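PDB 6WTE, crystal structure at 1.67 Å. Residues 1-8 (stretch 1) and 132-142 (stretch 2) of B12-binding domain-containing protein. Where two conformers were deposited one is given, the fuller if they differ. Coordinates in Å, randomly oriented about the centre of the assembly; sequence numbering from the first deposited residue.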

# COMPACT_ATOMS: atom_id res chain seq x y z
N MET A 1 -11.56 -4.02 35.80
CA MET A 1 -11.28 -4.15 34.38
C MET A 1 -10.22 -3.15 33.93
O MET A 1 -9.75 -2.34 34.72
N SER A 2 -9.86 -3.23 32.65
CA SER A 2 -8.89 -2.33 32.05
C SER A 2 -9.46 -1.77 30.76
O SER A 2 -10.23 -2.43 30.06
N ARG A 3 -9.08 -0.53 30.44
CA ARG A 3 -9.47 0.09 29.18
C ARG A 3 -8.26 0.43 28.32
O ARG A 3 -8.37 1.23 27.38
N LEU A 4 -7.11 -0.19 28.61
CA LEU A 4 -5.86 0.11 27.93
C LEU A 4 -5.67 -0.80 26.72
O LEU A 4 -5.69 -2.02 26.85
N VAL A 5 -5.48 -0.18 25.55
CA VAL A 5 -5.18 -0.88 24.30
C VAL A 5 -3.78 -0.47 23.86
O VAL A 5 -3.47 0.72 23.79
N LEU A 6 -2.95 -1.46 23.56
CA LEU A 6 -1.64 -1.22 22.97
C LEU A 6 -1.72 -1.44 21.47
O LEU A 6 -2.29 -2.44 21.02
N LEU A 7 -1.14 -0.52 20.70
CA LEU A 7 -1.00 -0.66 19.25
C LEU A 7 0.49 -0.68 18.92
O LEU A 7 1.23 0.22 19.34
N VAL A 8 0.92 -1.69 18.17
CA VAL A 8 2.33 -1.91 17.86
C VAL A 8 2.56 -1.67 16.37
O VAL A 8 1.84 -2.25 15.54
N ILE A 132 -14.58 -1.95 14.02
CA ILE A 132 -14.47 -3.31 14.52
C ILE A 132 -13.56 -3.35 15.75
O ILE A 132 -13.85 -4.05 16.73
N LEU A 133 -12.46 -2.61 15.71
CA LEU A 133 -11.53 -2.62 16.84
C LEU A 133 -12.17 -2.06 18.10
O LEU A 133 -11.92 -2.56 19.21
N CYS A 134 -13.00 -1.02 17.96
CA CYS A 134 -13.70 -0.50 19.13
C CYS A 134 -14.65 -1.53 19.72
O CYS A 134 -14.76 -1.65 20.94
N GLU A 135 -15.38 -2.25 18.86
CA GLU A 135 -16.27 -3.29 19.38
C GLU A 135 -15.47 -4.40 20.04
O GLU A 135 -15.86 -4.90 21.09
N LEU A 136 -14.33 -4.77 19.45
CA LEU A 136 -13.48 -5.79 20.05
C LEU A 136 -12.94 -5.33 21.40
O LEU A 136 -13.02 -6.07 22.39
N ALA A 137 -12.42 -4.11 21.47
CA ALA A 137 -11.92 -3.59 22.74
C ALA A 137 -13.03 -3.56 23.79
O ALA A 137 -12.78 -3.84 24.97
N THR A 138 -14.25 -3.23 23.38
CA THR A 138 -15.36 -3.22 24.33
C THR A 138 -15.64 -4.63 24.84
O THR A 138 -15.81 -4.83 26.05
N ALA A 139 -15.68 -5.61 23.94
CA ALA A 139 -15.95 -6.98 24.36
C ALA A 139 -14.88 -7.50 25.32
O ALA A 139 -15.19 -8.07 26.37
N ILE A 140 -13.61 -7.29 24.97
CA ILE A 140 -12.52 -7.78 25.81
C ILE A 140 -12.56 -7.10 27.18
O ILE A 140 -12.50 -7.76 28.23
N SER A 141 -12.68 -5.77 27.18
CA SER A 141 -12.69 -5.02 28.43
C SER A 141 -13.81 -5.47 29.35
O SER A 141 -13.65 -5.51 30.58
N GLU A 142 -14.97 -5.80 28.78
CA GLU A 142 -16.12 -6.24 29.56
C GLU A 142 -16.13 -7.74 29.82
O GLU A 142 -17.08 -8.23 30.43

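A single serine does most of the work on the helix side of this contact. Ser141, in the last turn of the helix, has 75 Å² covered by stretch 1, more than any other residue here, and its hydroxyl makes the one direct hydrogen bond between the stretches: OG of Ser141 donates to the backbone O of Ser2 at 2.8 Å. Its chi1 is t (174°). The acceptor is a main-chain carbonyl, so this bond does not involve the side chain of Ser2.

A water bridges the same two residues. The water O accepts from Ser2 N at 3.0 Å and donates to Ser141 O at 3.1 Å, so both backbone polar groups of Ser2 are tied to one residue of the helix. The side chain of Ser2, also t, turns to its own stretch instead: its OG accepts from Leu4 N at 3.1 Å, nearly straight at 171°, just where the strand begins.

Around this polar centre, Met1 (chi1 p) sets its CB 3.5 Å from Ser141 O and its SD 3.6 Å from Ser141 OG, although the end of the side chain leads away. Arg3 (chi1 m) brings its CG to 4.1 Å from Ser141 OG; its NE and NH2 are hydrogen-bonded elsewhere in the structure.

Farther along, the contact becomes purely apolar and steps down the helix in fours. Val5, chi1 t, points toward the helix and rests CG2 against Ala137 CB at 4.1 Å; the small alanine meets a branched valine. Leu7 (m, t) starts sideways, yet its CD2 reaches Leu133 CD2 (Leu133 is t, p) at 4.2 Å. The rule is alternation: Val5 and Leu7 meet Ala137 and Leu133, while Leu4, Leu6 and Val8 are buried out of the helix's reach.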

# COMPACT_ATOMS: atom_id res chain seq x y z
CB MET A 1 -12.56 -3.97 33.56
CG MET A 1 -13.26 -2.64 33.79
SD MET A 1 -12.77 -1.34 32.65
CE MET A 1 -13.75 0.04 33.26
CB SER A 2 -7.56 -3.04 31.77
OG SER A 2 -6.78 -2.29 30.85
CB ARG A 3 -10.34 1.32 29.44
CG ARG A 3 -11.67 0.98 30.12
CD ARG A 3 -12.62 2.16 30.20
NE ARG A 3 -13.20 2.52 28.90
CZ ARG A 3 -14.25 1.91 28.34
NH1 ARG A 3 -14.84 0.90 28.97
NH2 ARG A 3 -14.70 2.30 27.16
CB LEU A 4 -4.68 -0.05 28.89
CG LEU A 4 -3.29 0.09 28.27
CD1 LEU A 4 -3.11 1.48 27.66
CD2 LEU A 4 -2.21 -0.18 29.32
CB VAL A 5 -6.20 -0.54 23.19
CG1 VAL A 5 -5.83 -1.25 21.91
CG2 VAL A 5 -7.62 -0.89 23.61
CB LEU A 6 -0.58 -2.16 23.56
CG LEU A 6 0.73 -2.19 22.79
CD1 LEU A 6 1.47 -0.84 22.86
CD2 LEU A 6 1.59 -3.35 23.28
CB LEU A 7 -1.71 0.47 18.51
CG LEU A 7 -3.21 0.61 18.79
CD1 LEU A 7 -3.77 1.88 18.15
CD2 LEU A 7 -3.95 -0.63 18.26
CB VAL A 8 2.77 -3.33 18.25
CG1 VAL A 8 4.23 -3.55 17.85
CG2 VAL A 8 2.57 -3.57 19.74
CB ILE A 132 -13.95 -4.25 13.41
CG1 ILE A 132 -14.96 -4.29 12.25
CG2 ILE A 132 -13.66 -5.66 13.97
CD1 ILE A 132 -14.45 -5.00 11.01
CB LEU A 133 -10.25 -1.84 16.48
CG LEU A 133 -9.16 -1.85 17.55
CD1 LEU A 133 -8.81 -3.29 17.94
CD2 LEU A 133 -7.91 -1.11 17.07
CB CYS A 134 -14.47 0.77 18.79
SG CYS A 134 -13.41 2.21 18.57
CB GLU A 135 -17.16 -3.83 18.26
CG GLU A 135 -18.12 -2.79 17.71
CD GLU A 135 -19.21 -3.37 16.83
OE1 GLU A 135 -19.40 -4.61 16.84
OE2 GLU A 135 -19.88 -2.58 16.13
CB LEU A 136 -12.32 -6.13 19.10
CG LEU A 136 -11.32 -7.19 19.58
CD1 LEU A 136 -11.98 -8.54 19.85
CD2 LEU A 136 -10.16 -7.33 18.60
CB ALA A 137 -11.32 -2.19 22.55
CB THR A 138 -16.61 -2.61 23.69
OG1 THR A 138 -16.35 -1.26 23.31
CG2 THR A 138 -17.78 -2.64 24.66
CB ALA A 139 -16.08 -7.90 23.14
CB ILE A 140 -11.16 -7.57 25.12
CG1 ILE A 140 -11.15 -8.20 23.72
CG2 ILE A 140 -10.03 -8.13 25.97
CD1 ILE A 140 -11.45 -9.67 23.71
CB SER A 141 -12.81 -3.52 28.14
OG SER A 141 -12.95 -2.79 29.34
CB GLU A 142 -17.42 -5.82 28.85
CG GLU A 142 -17.58 -4.31 28.70
CD GLU A 142 -18.83 -3.92 27.94
OE1 GLU A 142 -19.31 -2.78 28.13
OE2 GLU A 142 -19.35 -4.75 27.16
O HOH W 1 -10.69 -5.82 31.50